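Local coordinates for USG-1 protein homolog (Pseudomonas aeruginosa, PDB 2HJS), which probably acts as an NAD(P)-dependent oxidoreductase of the aspartate-semialdehyde dehydrogenase family, pairing through its dimerisation domain, at the interface of chains A and B. Coordinates in Å, arbitrary orientation; residue numbers count along the deposited sequence, not the author numbering. Chains: chain A/B, USG-1 protein homolog.

The interface of chains A and B. Residues chain A 201-202, 206, 210-212, 215, 237; chain B 298, 300.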
# COMPACT_ATOMS: atom_id res chain seq x y z
N ALA A 201 -9.12 -1.51 -2.83
CA ALA A 201 -8.39 -2.77 -2.98
C ALA A 201 -7.88 -3.04 -4.40
O ALA A 201 -6.94 -3.81 -4.58
CB ALA A 201 -9.27 -3.94 -2.51
N GLN A 202 -8.52 -2.43 -5.39
CA GLN A 202 -8.24 -2.67 -6.80
C GLN A 202 -8.44 -1.38 -7.56
O GLN A 202 -9.16 -0.48 -7.09
CB GLN A 202 -9.17 -3.75 -7.39
CG GLN A 202 -10.62 -3.35 -7.46
CD GLN A 202 -11.56 -4.55 -7.37
OE1 GLN A 202 -11.31 -5.50 -6.63
NE2 GLN A 202 -12.64 -4.51 -8.13
N VAL A 206 -12.51 -6.19 -11.93
CA VAL A 206 -11.62 -7.36 -12.07
C VAL A 206 -12.20 -8.37 -13.06
O VAL A 206 -13.42 -8.39 -13.27
CB VAL A 206 -11.30 -7.99 -10.68
CG1 VAL A 206 -10.48 -6.99 -9.85
CG2 VAL A 206 -12.58 -8.41 -9.94
N GLY A 210 -10.11 -12.59 -11.09
CA GLY A 210 -9.93 -11.61 -10.02
C GLY A 210 -8.86 -10.56 -10.22
O GLY A 210 -8.51 -9.86 -9.28
N HIS A 211 -8.32 -10.46 -11.44
CA HIS A 211 -7.25 -9.49 -11.73
C HIS A 211 -7.79 -8.25 -12.43
O HIS A 211 -8.67 -8.34 -13.27
CB HIS A 211 -6.14 -10.15 -12.59
CG HIS A 211 -5.70 -11.46 -12.03
ND1 HIS A 211 -5.01 -11.57 -10.84
CD2 HIS A 211 -5.92 -12.73 -12.44
CE1 HIS A 211 -4.82 -12.84 -10.55
NE2 HIS A 211 -5.38 -13.57 -11.49
N SER A 212 -7.25 -7.08 -12.08
CA SER A 212 -7.68 -5.85 -12.74
C SER A 212 -6.89 -5.67 -14.04
O SER A 212 -5.89 -6.35 -14.27
CB SER A 212 -7.49 -4.66 -11.81
OG SER A 212 -6.12 -4.33 -11.72
N GLU A 215 -3.25 -4.59 -13.51
CA GLU A 215 -2.49 -5.74 -13.00
C GLU A 215 -2.08 -6.72 -14.12
O GLU A 215 -0.94 -7.22 -14.14
CB GLU A 215 -3.32 -6.46 -11.94
CG GLU A 215 -3.27 -5.76 -10.60
CD GLU A 215 -4.36 -6.21 -9.63
OE1 GLU A 215 -5.10 -7.21 -9.90
OE2 GLU A 215 -4.48 -5.55 -8.57
N CYS A 237 -2.43 -3.90 -7.39
CA CYS A 237 -2.50 -2.44 -7.50
C CYS A 237 -3.64 -1.90 -6.66
O CYS A 237 -4.81 -2.24 -6.87
CB CYS A 237 -2.65 -1.98 -8.95
SG CYS A 237 -1.19 -2.39 -9.91
N ARG B 298 -10.81 -10.01 -2.50
CA ARG B 298 -9.86 -10.15 -3.60
C ARG B 298 -9.11 -11.47 -3.53
O ARG B 298 -7.94 -11.54 -3.87
CB ARG B 298 -8.88 -8.95 -3.69
CG ARG B 298 -9.52 -7.59 -3.94
CD ARG B 298 -8.61 -6.71 -4.76
NE ARG B 298 -8.30 -7.33 -6.05
CZ ARG B 298 -7.26 -7.05 -6.82
NH1 ARG B 298 -6.40 -6.09 -6.47
NH2 ARG B 298 -7.09 -7.71 -7.98
N ARG B 300 -7.75 -14.57 -4.80
CA ARG B 300 -7.43 -14.98 -6.17
C ARG B 300 -6.07 -15.68 -6.19
O ARG B 300 -5.29 -15.54 -5.24
CB ARG B 300 -7.37 -13.75 -7.10
CG ARG B 300 -6.29 -12.74 -6.68
CD ARG B 300 -6.50 -11.38 -7.32
NE ARG B 300 -5.33 -10.51 -7.20
CZ ARG B 300 -5.01 -9.80 -6.11
NH1 ARG B 300 -5.74 -9.86 -5.00
NH2 ARG B 300 -3.93 -9.02 -6.12
O HOH W 1 -9.94 -9.61 -6.99
O HOH W 2 -3.64 -9.56 -9.79
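B:Arg298 and A:Glu215 meet tip to tip across the dimer interface, guanidinium and carboxylate nearly coplanar at 8°. The arginine grips end-on: NH2 of B:Arg298 forms a salt bridge to OE1 of A:Glu215 at 2.8 Å. NH1 of B:Arg298 hydrogen-bonds OE2 of A:Glu215 at 2.9 Å, and each oxygen offers its syn lone pair. A bend at chi3 (59°) turns the guanidinium of B:Arg298 toward the acid. NH2 of B:Arg298 also donates to the O of A:Gly210 (2.9 Å) within the guanidinium plane, whereas the O of A:Ala201, 3.0 Å from NH1 of B:Arg298, lies tilted from it. Water 1 links NE of B:Arg298 to the carbonyl of A:Gly210.

Chain A also holds the carboxylate with two backbone amides. That of A:Ser212 reaches OE1 from above the carboxylate plane, and N of A:Cys237 meets OE2 of A:Glu215 on the anti side (2.9 Å), which should fix the group's rotation and favour its negative charge.

CB of A:Gln202 lies against one face of the B:Arg298 guanidinium, toward its rim; CZ of B:Arg300 sits over the opposite face, also off-centre, its NH1 tied to the B:Arg298 carbonyl. NE of B:Arg300 shares water 2 with OE1 of A:Glu215 and ND1 of A:His211, whose ring is turned 72° from that guanidinium.

Both arginines come from strand 294-301 of the dimerisation domain, facing loop residues, the start of helix 213-225 and strand 233-239 of the partner; two-fold symmetry repeats the arrangement.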